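Local coordinates for protein putative phosphosugar isomerase (PDB 3G68) that is a putative double-SIS-domain phosphosugar isomerase that probably binds a phosphorylated sugar, consistent with kinship to the isomerase half of glucosamine-6-phosphate synthase, at residues K143-G146 against Y147-K151; R200-E203 against K204-S208; D218-G221 against D222-A226; L228-L231 against E232-I236; G323-P326 against T327-V331. One frame throughout, in Å; residues are numbered along the deposited sequence.

Contact 1: K143-G146 against Y147-K151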
loop_
_atom_site.group_PDB
_atom_site.type_symbol
_atom_site.label_atom_id
_atom_site.label_comp_id
_atom_site.label_asym_id
_atom_site.label_seq_id
_atom_site.Cartn_x
_atom_site.Cartn_y
_atom_site.Cartn_z
ATOM N N LYS B 143 -23.972 -45.969 -15.273
ATOM C CA LYS B 143 -24.152 -44.498 -15.378
ATOM C C LYS B 143 -24.111 -43.817 -14.023
ATOM O O LYS B 143 -24.756 -44.297 -13.064
ATOM C CB LYS B 143 -25.494 -44.133 -16.035
ATOM C CG LYS B 143 -25.788 -44.787 -17.402
ATOM C CD LYS B 143 -24.961 -44.175 -18.498
ATOM C CE LYS B 143 -25.483 -44.558 -19.878
ATOM N NZ LYS B 143 -25.159 -45.914 -20.296
ATOM N N THR B 144 -23.391 -42.689 -13.966
ATOM C CA THR B 144 -23.243 -41.865 -12.753
ATOM C C THR B 144 -23.587 -40.434 -13.101
ATOM O O THR B 144 -24.580 -39.888 -12.630
ATOM C CB THR B 144 -21.816 -42.010 -12.170
ATOM O OG1 THR B 144 -20.846 -41.741 -13.172
ATOM C CG2 THR B 144 -21.573 -43.477 -11.637
ATOM N N LYS B 145 -22.758 -39.826 -13.929
ATOM C CA LYS B 145 -22.993 -38.470 -14.446
ATOM C C LYS B 145 -24.438 -38.249 -14.897
ATOM O O LYS B 145 -25.076 -37.259 -14.553
ATOM C CB LYS B 145 -22.052 -38.245 -15.655
ATOM C CG LYS B 145 -22.270 -36.966 -16.417
ATOM C CD LYS B 145 -21.235 -36.815 -17.538
ATOM C CE LYS B 145 -21.431 -37.813 -18.689
ATOM N NZ LYS B 145 -20.651 -37.371 -19.932
ATOM N N GLY B 146 -24.937 -39.163 -15.718
ATOM C CA GLY B 146 -26.300 -39.064 -16.248
ATOM C C GLY B 146 -27.401 -39.080 -15.203
ATOM O O GLY B 146 -28.410 -38.389 -15.357
ATOM N N TYR B 147 -27.178 -39.829 -14.129
ATOM C CA TYR B 147 -28.112 -39.883 -13.011
ATOM C C TYR B 147 -28.203 -38.489 -12.366
ATOM O O TYR B 147 -29.301 -37.956 -12.252
ATOM C CB TYR B 147 -27.690 -40.973 -11.997
ATOM C CG TYR B 147 -28.573 -41.066 -10.759
ATOM C CD1 TYR B 147 -29.939 -41.329 -10.871
ATOM C CD2 TYR B 147 -28.052 -40.867 -9.478
ATOM C CE1 TYR B 147 -30.741 -41.412 -9.751
ATOM C CE2 TYR B 147 -28.874 -40.934 -8.348
ATOM C CZ TYR B 147 -30.209 -41.221 -8.501
ATOM O OH TYR B 147 -31.041 -41.333 -7.406
ATOM N N TYR B 148 -27.062 -37.926 -11.932
ATOM C CA TYR B 148 -26.995 -36.573 -11.345
ATOM C C TYR B 148 -27.591 -35.493 -12.269
ATOM O O TYR B 148 -28.384 -34.661 -11.839
ATOM C CB TYR B 148 -25.571 -36.189 -10.992
ATOM C CG TYR B 148 -25.030 -36.954 -9.810
ATOM C CD1 TYR B 148 -25.530 -36.734 -8.518
ATOM C CD2 TYR B 148 -24.006 -37.872 -9.968
ATOM C CE1 TYR B 148 -25.031 -37.441 -7.421
ATOM C CE2 TYR B 148 -23.491 -38.566 -8.875
ATOM C CZ TYR B 148 -24.012 -38.351 -7.616
ATOM O OH TYR B 148 -23.531 -39.029 -6.531
ATOM N N CYS B 149 -27.208 -35.513 -13.546
ATOM C CA CYS B 149 -27.692 -34.499 -14.461
ATOM C C CYS B 149 -29.195 -34.651 -14.754
ATOM O O CYS B 149 -29.836 -33.652 -15.035
ATOM C CB CYS B 149 -26.875 -34.488 -15.753
ATOM S SG CYS B 149 -25.163 -34.004 -15.576
ATOM N N THR B 150 -29.761 -35.864 -14.656
ATOM C CA THR B 150 -31.209 -36.087 -14.887
ATOM C C THR B 150 -32.000 -35.583 -13.654
ATOM O O THR B 150 -33.025 -34.887 -13.780
ATOM C CB THR B 150 -31.503 -37.582 -15.226
ATOM O OG1 THR B 150 -30.837 -37.919 -16.467
ATOM C CG2 THR B 150 -33.012 -37.866 -15.336
ATOM N N LYS B 151 -31.519 -35.903 -12.448
ATOM C CA LYS B 151 -32.118 -35.351 -11.236
ATOM C C LYS B 151 -32.105 -33.806 -11.277
ATOM O O LYS B 151 -33.104 -33.175 -10.976
ATOM C CB LYS B 151 -31.396 -35.816 -9.990
ATOM C CG LYS B 151 -31.538 -37.309 -9.701
ATOM C CD LYS B 151 -30.957 -37.631 -8.321
ATOM C CE LYS B 151 -29.405 -37.531 -8.267
ATOM N NZ LYS B 151 -28.873 -37.990 -6.971
#
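Thr144 O receives the amide of Tyr148 at 3.2 Å from Tyr148 N, and Lys145 O takes Cys149 N at 2.9 Å in the same i to i+4 manner, so the chain winds into helix 145-165 straight after Thr144. A second amide, Tyr147 N, leans on Thr144 O only weakly. Thr144 is the N-cap residue, but its side chain makes no capping bond; Glu138 accepts from the amides of Thr144 and Gly146 at this helix start. One turn on, Gly146 O is held twice by a single residue: Thr150 OG1 lies 2.7 Å from Gly146 O and Thr150 N 2.9 Å from it, reaching the carbonyl from opposite faces of its plane. With OG1 set anti to its own carbonyl carbon (chi1 -63°), the threonine hydroxyl hangs back over the preceding turn. This first part of the helix lies in the SIS domain sequence, an alpha-beta fold with a parallel sheet, and packs here against helices 4-20 and 43-59. Tyr148 swings back along the helix, and its ring atom CD2 comes within 3.4 Å of Thr144 O, meeting it obliquely, while its OH bonds to Gln319. Tyr147 leads away from the first turn to hydrogen-bond Asp222 through OH; Lys151 CE rides 3.4 Å above one face of the Tyr147 ring, offset toward the rim. Beside Cys149, the side chain of Lys145 leaves the helix to form a salt bridge with Glu10 and to donate to Cys135 O.

Contact 2: R200-E203 against K204-S208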
loop_
_atom_site.group_PDB
_atom_site.type_symbol
_atom_site.label_atom_id
_atom_site.label_comp_id
_atom_site.label_asym_id
_atom_site.label_seq_id
_atom_site.Cartn_x
_atom_site.Cartn_y
_atom_site.Cartn_z
ATOM N N ARG B 200 -8.648 -47.124 2.801
ATOM C CA ARG B 200 -8.546 -47.559 4.185
ATOM C C ARG B 200 -9.330 -48.879 4.464
ATOM O O ARG B 200 -8.959 -49.683 5.329
ATOM C CB ARG B 200 -9.124 -46.426 5.046
ATOM C CG ARG B 200 -8.929 -46.554 6.500
ATOM C CD ARG B 200 -9.197 -45.226 7.222
ATOM N NE ARG B 200 -10.569 -44.703 7.148
ATOM C CZ ARG B 200 -10.978 -43.575 6.552
ATOM N NH1 ARG B 200 -10.148 -42.740 5.945
ATOM N NH2 ARG B 200 -12.265 -43.255 6.598
ATOM N N ASN B 201 -10.450 -49.056 3.775
ATOM C CA ASN B 201 -11.331 -50.234 3.932
ATOM C C ASN B 201 -11.268 -51.211 2.778
ATOM O O ASN B 201 -12.177 -52.042 2.615
ATOM C CB ASN B 201 -12.768 -49.710 4.093
ATOM C CG ASN B 201 -12.950 -49.000 5.404
ATOM O OD1 ASN B 201 -12.907 -49.630 6.453
ATOM N ND2 ASN B 201 -13.094 -47.681 5.364
ATOM N N LYS B 202 -10.161 -51.172 2.036
ATOM C CA LYS B 202 -9.988 -51.936 0.797
ATOM C C LYS B 202 -10.237 -53.440 0.949
ATOM O O LYS B 202 -10.943 -54.035 0.122
ATOM C CB LYS B 202 -8.577 -51.734 0.230
ATOM C CG LYS B 202 -8.417 -52.322 -1.175
ATOM C CD LYS B 202 -7.020 -52.125 -1.772
ATOM C CE LYS B 202 -6.780 -50.714 -2.231
ATOM N NZ LYS B 202 -5.416 -50.573 -2.860
ATOM N N GLU B 203 -9.641 -54.033 1.978
ATOM C CA GLU B 203 -9.745 -55.483 2.219
ATOM C C GLU B 203 -11.209 -55.926 2.400
ATOM O O GLU B 203 -11.669 -56.822 1.690
ATOM C CB GLU B 203 -8.908 -55.910 3.422
ATOM C CG GLU B 203 -9.019 -57.433 3.790
ATOM C CD GLU B 203 -8.156 -57.865 4.939
ATOM O OE1 GLU B 203 -7.607 -56.976 5.621
ATOM O OE2 GLU B 203 -8.032 -59.106 5.197
ATOM N N LYS B 204 -11.917 -55.327 3.356
ATOM C CA LYS B 204 -13.341 -55.670 3.551
ATOM C C LYS B 204 -14.163 -55.425 2.283
ATOM O O LYS B 204 -15.047 -56.233 1.945
ATOM C CB LYS B 204 -13.953 -54.923 4.737
ATOM C CG LYS B 204 -13.511 -55.432 6.099
ATOM C CD LYS B 204 -14.313 -54.770 7.196
ATOM C CE LYS B 204 -14.082 -55.470 8.544
ATOM N NZ LYS B 204 -12.690 -55.297 8.930
ATOM N N LEU B 205 -13.914 -54.323 1.559
ATOM C CA LEU B 205 -14.697 -54.052 0.352
ATOM C C LEU B 205 -14.475 -55.084 -0.767
ATOM O O LEU B 205 -15.433 -55.504 -1.403
ATOM C CB LEU B 205 -14.487 -52.622 -0.165
ATOM C CG LEU B 205 -14.917 -51.516 0.810
ATOM C CD1 LEU B 205 -14.481 -50.130 0.326
ATOM C CD2 LEU B 205 -16.417 -51.515 1.090
ATOM N N VAL B 206 -13.217 -55.467 -1.005
ATOM C CA VAL B 206 -12.850 -56.498 -1.991
ATOM C C VAL B 206 -13.498 -57.829 -1.637
ATOM O O VAL B 206 -13.907 -58.555 -2.530
ATOM C CB VAL B 206 -11.283 -56.623 -2.149
ATOM C CG1 VAL B 206 -10.834 -57.893 -2.863
ATOM C CG2 VAL B 206 -10.730 -55.395 -2.850
ATOM N N ASN B 207 -13.613 -58.131 -0.347
ATOM C CA ASN B 207 -14.207 -59.388 0.113
ATOM C C ASN B 207 -15.734 -59.423 0.187
ATOM O O ASN B 207 -16.271 -60.452 0.585
ATOM C CB ASN B 207 -13.682 -59.740 1.517
ATOM C CG ASN B 207 -12.236 -60.147 1.510
ATOM O OD1 ASN B 207 -11.711 -60.555 0.477
ATOM N ND2 ASN B 207 -11.576 -60.065 2.685
ATOM N N SER B 208 -16.401 -58.334 -0.172
ATOM C CA SER B 208 -17.878 -58.220 -0.126
ATOM C C SER B 208 -18.553 -59.446 -0.749
ATOM O O SER B 208 -18.209 -59.864 -1.845
ATOM C CB SER B 208 -18.393 -56.975 -0.848
ATOM O OG SER B 208 -17.843 -55.762 -0.378
HETATM O O HOH W 1 -10.052 -55.634 7.065
#
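The side chain of Glu203 leaves the short helix 202-206 outward, and its CG brushes Asn207. CB only starts the chain away from the helix. CG, placed anti to the backbone nitrogen (chi1 177°), passes 3.8 Å from Asn207 ND2, so the amide meets the aliphatic part of the glutamate and not its carboxylate; the two flat groups are turned 72° against each other. At the tip, OE1 has a weak bond from a water that also weakly accepts from Lys204 NZ, and this solvent bridge spans two opposite charges whose atoms stand 6.3 Å apart, from Glu203 OE1 to Lys204 NZ. The backbone beneath is regular: Asn201 O, Lys202 O and Glu203 O accept from the amides of Leu205, Val206 and Asn207. Along the neighbouring ridge, Lys202 and Val206 lie side by side, with Lys202 CG 4.2 Å from Val206 CG2, before the lysine bends off to a salt bridge with Glu199. The last turn closes on Leu205 O, which takes both the amide and the hydroxyl of Ser208, with Ser208 OG at 2.6 Å from Leu205 O. Asn201 marks the break from helix 187-200; it packs on Phe286 of strand 284-289, as does Lys204, while Leu205 turns inward to Ile325 and Val206 meets Leu328, in the chain that follows helix 316-324.

Contact 3: D218-G221 against D222-A226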
loop_
_atom_site.group_PDB
_atom_site.type_symbol
_atom_site.label_atom_id
_atom_site.label_comp_id
_atom_site.label_asym_id
_atom_site.label_seq_id
_atom_site.Cartn_x
_atom_site.Cartn_y
_atom_site.Cartn_z
ATOM N N ASP B 218 -35.526 -39.269 2.749
ATOM C CA ASP B 218 -35.133 -38.115 1.928
ATOM C C ASP B 218 -34.181 -38.491 0.793
ATOM O O ASP B 218 -34.120 -37.762 -0.210
ATOM C CB ASP B 218 -34.494 -36.998 2.776
ATOM C CG ASP B 218 -35.461 -36.355 3.739
ATOM O OD1 ASP B 218 -36.696 -36.434 3.517
ATOM O OD2 ASP B 218 -34.967 -35.748 4.703
ATOM N N ILE B 219 -33.473 -39.620 0.953
ATOM C CA ILE B 219 -32.564 -40.138 -0.054
ATOM C C ILE B 219 -32.956 -41.570 -0.490
ATOM O O ILE B 219 -32.131 -42.341 -0.938
ATOM C CB ILE B 219 -31.069 -40.002 0.381
ATOM C CG1 ILE B 219 -30.825 -40.634 1.744
ATOM C CG2 ILE B 219 -30.665 -38.490 0.307
ATOM C CD1 ILE B 219 -29.289 -40.853 2.111
ATOM N N TYR B 220 -34.245 -41.895 -0.422
ATOM C CA TYR B 220 -34.693 -43.234 -0.819
ATOM C C TYR B 220 -34.347 -43.584 -2.294
ATOM O O TYR B 220 -33.807 -44.637 -2.567
ATOM C CB TYR B 220 -36.200 -43.387 -0.526
ATOM C CG TYR B 220 -36.731 -44.752 -0.877
ATOM C CD1 TYR B 220 -36.192 -45.886 -0.300
ATOM C CD2 TYR B 220 -37.763 -44.899 -1.805
ATOM C CE1 TYR B 220 -36.677 -47.142 -0.624
ATOM C CE2 TYR B 220 -38.240 -46.138 -2.157
ATOM C CZ TYR B 220 -37.705 -47.257 -1.563
ATOM O OH TYR B 220 -38.183 -48.488 -1.921
ATOM N N GLY B 221 -34.584 -42.671 -3.215
ATOM C CA GLY B 221 -34.242 -42.907 -4.631
ATOM C C GLY B 221 -32.742 -43.160 -4.781
ATOM O O GLY B 221 -32.338 -44.110 -5.456
ATOM N N ASP B 222 -31.925 -42.305 -4.162
ATOM C CA ASP B 222 -30.448 -42.497 -4.180
ATOM C C ASP B 222 -30.014 -43.817 -3.549
ATOM O O ASP B 222 -29.032 -44.404 -3.992
ATOM C CB ASP B 222 -29.728 -41.350 -3.472
ATOM C CG ASP B 222 -29.787 -40.039 -4.254
ATOM O OD1 ASP B 222 -29.911 -40.069 -5.515
ATOM O OD2 ASP B 222 -29.656 -38.986 -3.589
ATOM N N THR B 223 -30.731 -44.282 -2.535
ATOM C CA THR B 223 -30.440 -45.575 -1.860
ATOM C C THR B 223 -30.669 -46.725 -2.818
ATOM O O THR B 223 -29.844 -47.600 -2.936
ATOM C CB THR B 223 -31.269 -45.716 -0.570
ATOM O OG1 THR B 223 -30.939 -44.598 0.277
ATOM C CG2 THR B 223 -30.977 -47.034 0.168
ATOM N N LEU B 224 -31.791 -46.692 -3.537
ATOM C CA LEU B 224 -32.102 -47.674 -4.568
ATOM C C LEU B 224 -31.083 -47.645 -5.724
ATOM O O LEU B 224 -30.677 -48.690 -6.238
ATOM C CB LEU B 224 -33.499 -47.416 -5.116
ATOM C CG LEU B 224 -34.659 -47.596 -4.161
ATOM C CD1 LEU B 224 -35.997 -47.258 -4.919
ATOM C CD2 LEU B 224 -34.665 -49.050 -3.633
ATOM N N GLU B 225 -30.660 -46.456 -6.111
ATOM C CA GLU B 225 -29.679 -46.301 -7.207
ATOM C C GLU B 225 -28.317 -46.837 -6.807
ATOM O O GLU B 225 -27.683 -47.550 -7.583
ATOM C CB GLU B 225 -29.572 -44.842 -7.654
ATOM C CG GLU B 225 -28.470 -44.545 -8.650
ATOM C CD GLU B 225 -28.565 -45.316 -9.954
ATOM O OE1 GLU B 225 -29.628 -45.924 -10.237
ATOM O OE2 GLU B 225 -27.562 -45.254 -10.713
ATOM N N ALA B 226 -27.897 -46.515 -5.590
ATOM C CA ALA B 226 -26.625 -47.009 -5.045
ATOM C C ALA B 226 -26.605 -48.536 -5.022
ATOM O O ALA B 226 -25.632 -49.166 -5.412
ATOM C CB ALA B 226 -26.396 -46.434 -3.631
#
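Ile219, at the N-cap position of helix 220-234, offers its carbonyl to two donors of one residue: Thr223 N at 2.9 Å from Ile219 O, and Thr223 OG1 at 2.8 Å from the same oxygen, well above the carbonyl plane. That hydroxyl reaches back to donate to Ile219 O because it stands anti to the threonine's own carbonyl carbon (chi1 -58°). The CG2 branch of Ile219 also passes Asp222 OD2 at 4.1 Å, the two side chains crossing at about a right angle. Next comes Tyr220, whose carbonyl takes the amide of Leu224 and whose ring receives the same residue's side chain. Leu224 CD1 lies over one face, 4.1 Å from the centroid and 28° off the ring normal, a CH-pi contact; its nearest ring atom is Tyr220 CE2 at 3.7 Å. Leu224 CG sits above that ring as well, toward the rim, so the leucine lies across the phenol's outer half. Gly221 follows with its carbonyl bonded to Glu225 N at 3.0 Å. Of the two acids, Asp222 bonds to Tyr147, Lys151 and Thr311; Glu225 bonds to His47 and Thr44, and to Lys229 one turn on in the same helix. This turn opens the helix of the beta-alpha-beta unit 210-215, 220-234, 238-242; Thr223 and Ala226 rest on Ile213 of strand 210-215, Ile219 on Leu263 of strand 258-264, and Tyr220 and Leu224 meet helix 43-59.

Contact 4: L228-L231 against E232-I236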
loop_
_atom_site.group_PDB
_atom_site.type_symbol
_atom_site.label_atom_id
_atom_site.label_comp_id
_atom_site.label_asym_id
_atom_site.label_seq_id
_atom_site.Cartn_x
_atom_site.Cartn_y
_atom_site.Cartn_z
ATOM N N LEU B 228 -28.488 -50.609 -6.918
ATOM C CA LEU B 228 -28.453 -51.154 -8.301
ATOM C C LEU B 228 -27.047 -51.053 -8.905
ATOM O O LEU B 228 -26.591 -51.996 -9.535
ATOM C CB LEU B 228 -29.449 -50.434 -9.227
ATOM C CG LEU B 228 -29.484 -50.798 -10.711
ATOM C CD1 LEU B 228 -29.791 -52.322 -10.912
ATOM C CD2 LEU B 228 -30.487 -49.886 -11.514
ATOM N N LYS B 229 -26.359 -49.928 -8.713
ATOM C CA LYS B 229 -25.018 -49.774 -9.328
ATOM C C LYS B 229 -23.996 -50.722 -8.701
ATOM O O LYS B 229 -23.168 -51.291 -9.412
ATOM C CB LYS B 229 -24.541 -48.319 -9.320
ATOM C CG LYS B 229 -25.337 -47.432 -10.300
ATOM C CD LYS B 229 -25.020 -47.771 -11.759
ATOM C CE LYS B 229 -26.197 -47.578 -12.704
ATOM N NZ LYS B 229 -26.547 -46.191 -12.920
ATOM N N LEU B 230 -24.090 -50.932 -7.395
ATOM C CA LEU B 230 -23.224 -51.937 -6.734
ATOM C C LEU B 230 -23.560 -53.335 -7.290
ATOM O O LEU B 230 -22.664 -54.137 -7.549
ATOM C CB LEU B 230 -23.409 -51.935 -5.216
ATOM C CG LEU B 230 -22.721 -50.846 -4.368
ATOM C CD1 LEU B 230 -23.227 -50.876 -2.917
ATOM C CD2 LEU B 230 -21.211 -51.011 -4.420
ATOM N N LEU B 231 -24.843 -53.651 -7.412
ATOM C CA LEU B 231 -25.251 -54.951 -7.953
ATOM C C LEU B 231 -24.653 -55.179 -9.330
ATOM O O LEU B 231 -24.100 -56.245 -9.611
ATOM C CB LEU B 231 -26.777 -55.066 -8.071
ATOM C CG LEU B 231 -27.373 -56.395 -8.585
ATOM C CD1 LEU B 231 -28.819 -56.546 -8.054
ATOM C CD2 LEU B 231 -27.328 -56.542 -10.133
ATOM N N GLU B 232 -24.774 -54.178 -10.184
ATOM C CA GLU B 232 -24.294 -54.294 -11.577
ATOM C C GLU B 232 -22.782 -54.433 -11.695
ATOM O O GLU B 232 -22.298 -55.053 -12.632
ATOM C CB GLU B 232 -24.749 -53.076 -12.371
ATOM C CG GLU B 232 -26.262 -53.005 -12.587
ATOM C CD GLU B 232 -26.737 -51.693 -13.250
ATOM O OE1 GLU B 232 -26.013 -50.671 -13.240
ATOM O OE2 GLU B 232 -27.873 -51.696 -13.762
ATOM N N THR B 233 -22.039 -53.898 -10.731
ATOM C CA THR B 233 -20.569 -53.863 -10.815
ATOM C C THR B 233 -19.867 -54.867 -9.903
ATOM O O THR B 233 -18.860 -55.473 -10.286
ATOM C CB THR B 233 -20.067 -52.429 -10.541
ATOM O OG1 THR B 233 -20.491 -51.975 -9.239
ATOM C CG2 THR B 233 -20.600 -51.475 -11.612
HETATM N N MSE B 234 -20.385 -55.030 -8.695
HETATM C CA MSE B 234 -19.833 -56.010 -7.744
HETATM C C MSE B 234 -20.368 -57.407 -8.038
HETATM O O MSE B 234 -19.784 -58.419 -7.606
HETATM C CB MSE B 234 -20.183 -55.621 -6.309
HETATM C CG MSE B 234 -19.695 -54.251 -5.890
HETATM SE SE MSE B 234 -17.779 -54.226 -5.581
HETATM C CE MSE B 234 -17.775 -55.256 -3.921
ATOM N N ARG B 235 -21.507 -57.476 -8.729
ATOM C CA ARG B 235 -22.119 -58.737 -9.175
ATOM C C ARG B 235 -22.383 -59.771 -8.083
ATOM O O ARG B 235 -22.031 -60.954 -8.191
ATOM C CB ARG B 235 -21.303 -59.291 -10.320
ATOM C CG ARG B 235 -21.395 -58.285 -11.424
ATOM C CD ARG B 235 -20.596 -58.544 -12.557
ATOM N NE ARG B 235 -20.696 -57.374 -13.407
ATOM C CZ ARG B 235 -20.024 -57.204 -14.537
ATOM N NH1 ARG B 235 -19.207 -58.143 -14.999
ATOM N NH2 ARG B 235 -20.194 -56.070 -15.206
ATOM N N ILE B 236 -23.023 -59.262 -7.043
ATOM C CA ILE B 236 -23.419 -60.015 -5.868
ATOM C C ILE B 236 -24.779 -59.468 -5.471
ATOM O O ILE B 236 -25.209 -58.433 -6.005
ATOM C CB ILE B 236 -22.398 -59.825 -4.687
ATOM C CG1 ILE B 236 -22.274 -58.348 -4.301
ATOM C CG2 ILE B 236 -21.041 -60.468 -5.037
ATOM C CD1 ILE B 236 -21.302 -58.080 -3.147
#
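Lys229 O is gripped by one residue in two ways: Thr233 OG1 lies 2.8 Å from Lys229 O, while Thr233 N, at 3.1 Å from that oxygen, bonds weakly. This is the last turn of helix 220-234, the crossing helix of a beta-alpha-beta unit in the Rossmann-like SIS fold, and its hydrogen bonds fray here. Met234 N still holds Leu230 O at 2.7 Å, but the amide of Arg235, which has left the helix with positive phi, reaches Leu231 O only weakly. Arg235 folds back instead, its NE 2.9 Å from Glu232 O, with that oxygen lying in the guanidinium plane. Glu232 stretches back along the helix, CG anti to its carbonyl carbon (chi1 -68°), so that its carboxylate settles between two side chains. OE1 lies beside the aliphatic part of Lys229, whose ammonium group is taken up by Glu225 and its neighbours and forms no salt bridge with Glu232. On the inner side, Leu230 and selenomethionine Met234 run side by side, and Leu230 also meets Ile318 and Cys322 of helix 316-324. The other carboxylate oxygen, Glu232 OE2, touches Leu228 CD1 at 3.5 Å.

Contact 5: G323-P326 against T327-V331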
loop_
_atom_site.group_PDB
_atom_site.type_symbol
_atom_site.label_atom_id
_atom_site.label_comp_id
_atom_site.label_asym_id
_atom_site.label_seq_id
_atom_site.Cartn_x
_atom_site.Cartn_y
_atom_site.Cartn_z
ATOM N N GLY B 323 -16.623 -47.936 -9.244
ATOM C CA GLY B 323 -15.548 -47.726 -10.186
ATOM C C GLY B 323 -14.262 -48.427 -9.782
ATOM O O GLY B 323 -13.562 -48.980 -10.649
ATOM N N GLU B 324 -13.956 -48.444 -8.485
ATOM C CA GLU B 324 -12.653 -48.944 -8.011
ATOM C C GLU B 324 -12.497 -50.398 -7.543
ATOM O O GLU B 324 -11.481 -51.056 -7.811
ATOM C CB GLU B 324 -12.168 -48.091 -6.857
ATOM C CG GLU B 324 -11.878 -46.651 -7.238
ATOM C CD GLU B 324 -11.136 -45.893 -6.104
ATOM O OE1 GLU B 324 -11.093 -46.413 -4.971
ATOM O OE2 GLU B 324 -10.605 -44.778 -6.345
ATOM N N ILE B 325 -13.473 -50.868 -6.788
ATOM C CA ILE B 325 -13.374 -52.206 -6.172
ATOM C C ILE B 325 -13.579 -53.337 -7.180
ATOM O O ILE B 325 -12.867 -54.327 -7.087
ATOM C CB ILE B 325 -14.252 -52.303 -4.897
ATOM C CG1 ILE B 325 -13.797 -51.226 -3.885
ATOM C CG2 ILE B 325 -14.207 -53.708 -4.275
ATOM C CD1 ILE B 325 -12.354 -51.418 -3.258
ATOM N N PRO B 326 -14.557 -53.235 -8.113
ATOM C CA PRO B 326 -14.679 -54.307 -9.090
ATOM C C PRO B 326 -13.396 -54.607 -9.878
ATOM O O PRO B 326 -13.173 -55.765 -10.220
ATOM C CB PRO B 326 -15.773 -53.824 -10.036
ATOM C CG PRO B 326 -16.637 -53.022 -9.187
ATOM C CD PRO B 326 -15.652 -52.283 -8.259
ATOM N N THR B 327 -12.556 -53.599 -10.115
ATOM C CA THR B 327 -11.272 -53.819 -10.809
ATOM C C THR B 327 -10.361 -54.765 -10.008
ATOM O O THR B 327 -9.474 -55.389 -10.580
ATOM C CB THR B 327 -10.532 -52.481 -11.134
ATOM O OG1 THR B 327 -10.096 -51.862 -9.915
ATOM C CG2 THR B 327 -11.454 -51.526 -11.842
ATOM N N LEU B 328 -10.569 -54.865 -8.685
ATOM C CA LEU B 328 -9.822 -55.811 -7.845
ATOM C C LEU B 328 -10.531 -57.169 -7.706
ATOM O O LEU B 328 -10.037 -58.037 -6.998
ATOM C CB LEU B 328 -9.596 -55.194 -6.463
ATOM C CG LEU B 328 -9.037 -53.778 -6.369
ATOM C CD1 LEU B 328 -8.879 -53.397 -4.909
ATOM C CD2 LEU B 328 -7.714 -53.659 -7.099
ATOM N N ARG B 329 -11.650 -57.366 -8.405
ATOM C CA ARG B 329 -12.478 -58.566 -8.366
ATOM C C ARG B 329 -12.764 -59.104 -9.771
ATOM O O ARG B 329 -13.799 -59.729 -10.017
ATOM C CB ARG B 329 -13.825 -58.263 -7.655
ATOM C CG ARG B 329 -13.715 -57.817 -6.219
ATOM C CD ARG B 329 -14.957 -57.017 -5.772
ATOM N NE ARG B 329 -16.255 -57.697 -5.968
ATOM C CZ ARG B 329 -16.873 -58.458 -5.066
ATOM N NH1 ARG B 329 -16.358 -58.669 -3.873
ATOM N NH2 ARG B 329 -18.057 -59.001 -5.352
ATOM N N GLY B 330 -11.851 -58.853 -10.700
ATOM C CA GLY B 330 -11.947 -59.370 -12.073
ATOM C C GLY B 330 -13.005 -58.802 -13.001
ATOM O O GLY B 330 -13.393 -59.474 -13.957
ATOM N N VAL B 331 -13.461 -57.576 -12.736
ATOM C CA VAL B 331 -14.504 -56.967 -13.527
ATOM C C VAL B 331 -14.100 -55.574 -13.959
ATOM O O VAL B 331 -13.482 -54.812 -13.206
ATOM C CB VAL B 331 -15.792 -56.845 -12.721
ATOM C CG1 VAL B 331 -16.900 -56.090 -13.486
ATOM C CG2 VAL B 331 -16.284 -58.249 -12.282
#
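Thr327 turns its side chain back toward helix 316-324: OG1 lies 2.6 Å from Glu324 O, placed there by a first torsion of 68° that sets the hydroxyl between its own backbone nitrogen and carbonyl carbon. The methyl CG2 meanwhile rests 3.5 Å from Gly323 O. Leu328 follows, its amide taking Ile325 O at 2.9 Å from Leu328 N, an i to i+3 bond that comes from well above the carbonyl plane. Its CD1 approaches Ile325 CD1 only loosely, and the leucine packs on Val206 of helix 202-206. A short 3-10 turn around Thr327 and Leu328 thus carries the chain from helix 316-324 into the following loop. Pro326 O accepts two amides: Arg329 N at 2.9 Å and Val331 N at 3.1 Å bond to Pro326 O from opposite faces of its plane. Arg329 lays its CD against Ile325 CG2, 3.7 Å away, the two side chains crossing, and carries its guanidinium on to the carbonyls of Val206, Ser208 and Met234. Gly330, with positive phi, turns the chain back so that Val331 CB faces Pro326 CB at 4.0 Å.

In the fold
Contacts 3 and 4 are the two ends of helix 220-234, their centres 15 Å apart, and contact 1 lies alongside: Tyr147 OH and Lys151 NZ reach Asp222 OD1 at 2.5 and 2.7 Å, and Lys143 O meets Lys229 NZ of contact 4 at 2.6 Å. Contacts 2, 4 and 5 gather at one side of the chain's centre, where Arg329 of contact 5 joins the other two: its NH1 lies 2.8 Å from Val206 O and its NH2 2.9 Å from Met234 O. A citrate, probably from the crystallisation liquor, lies about 5 Å from the side chain of Leu228 in contact 4 and may mark a pocket. Contact 2 stays about 15 Å from contact 1 at the nearest atoms.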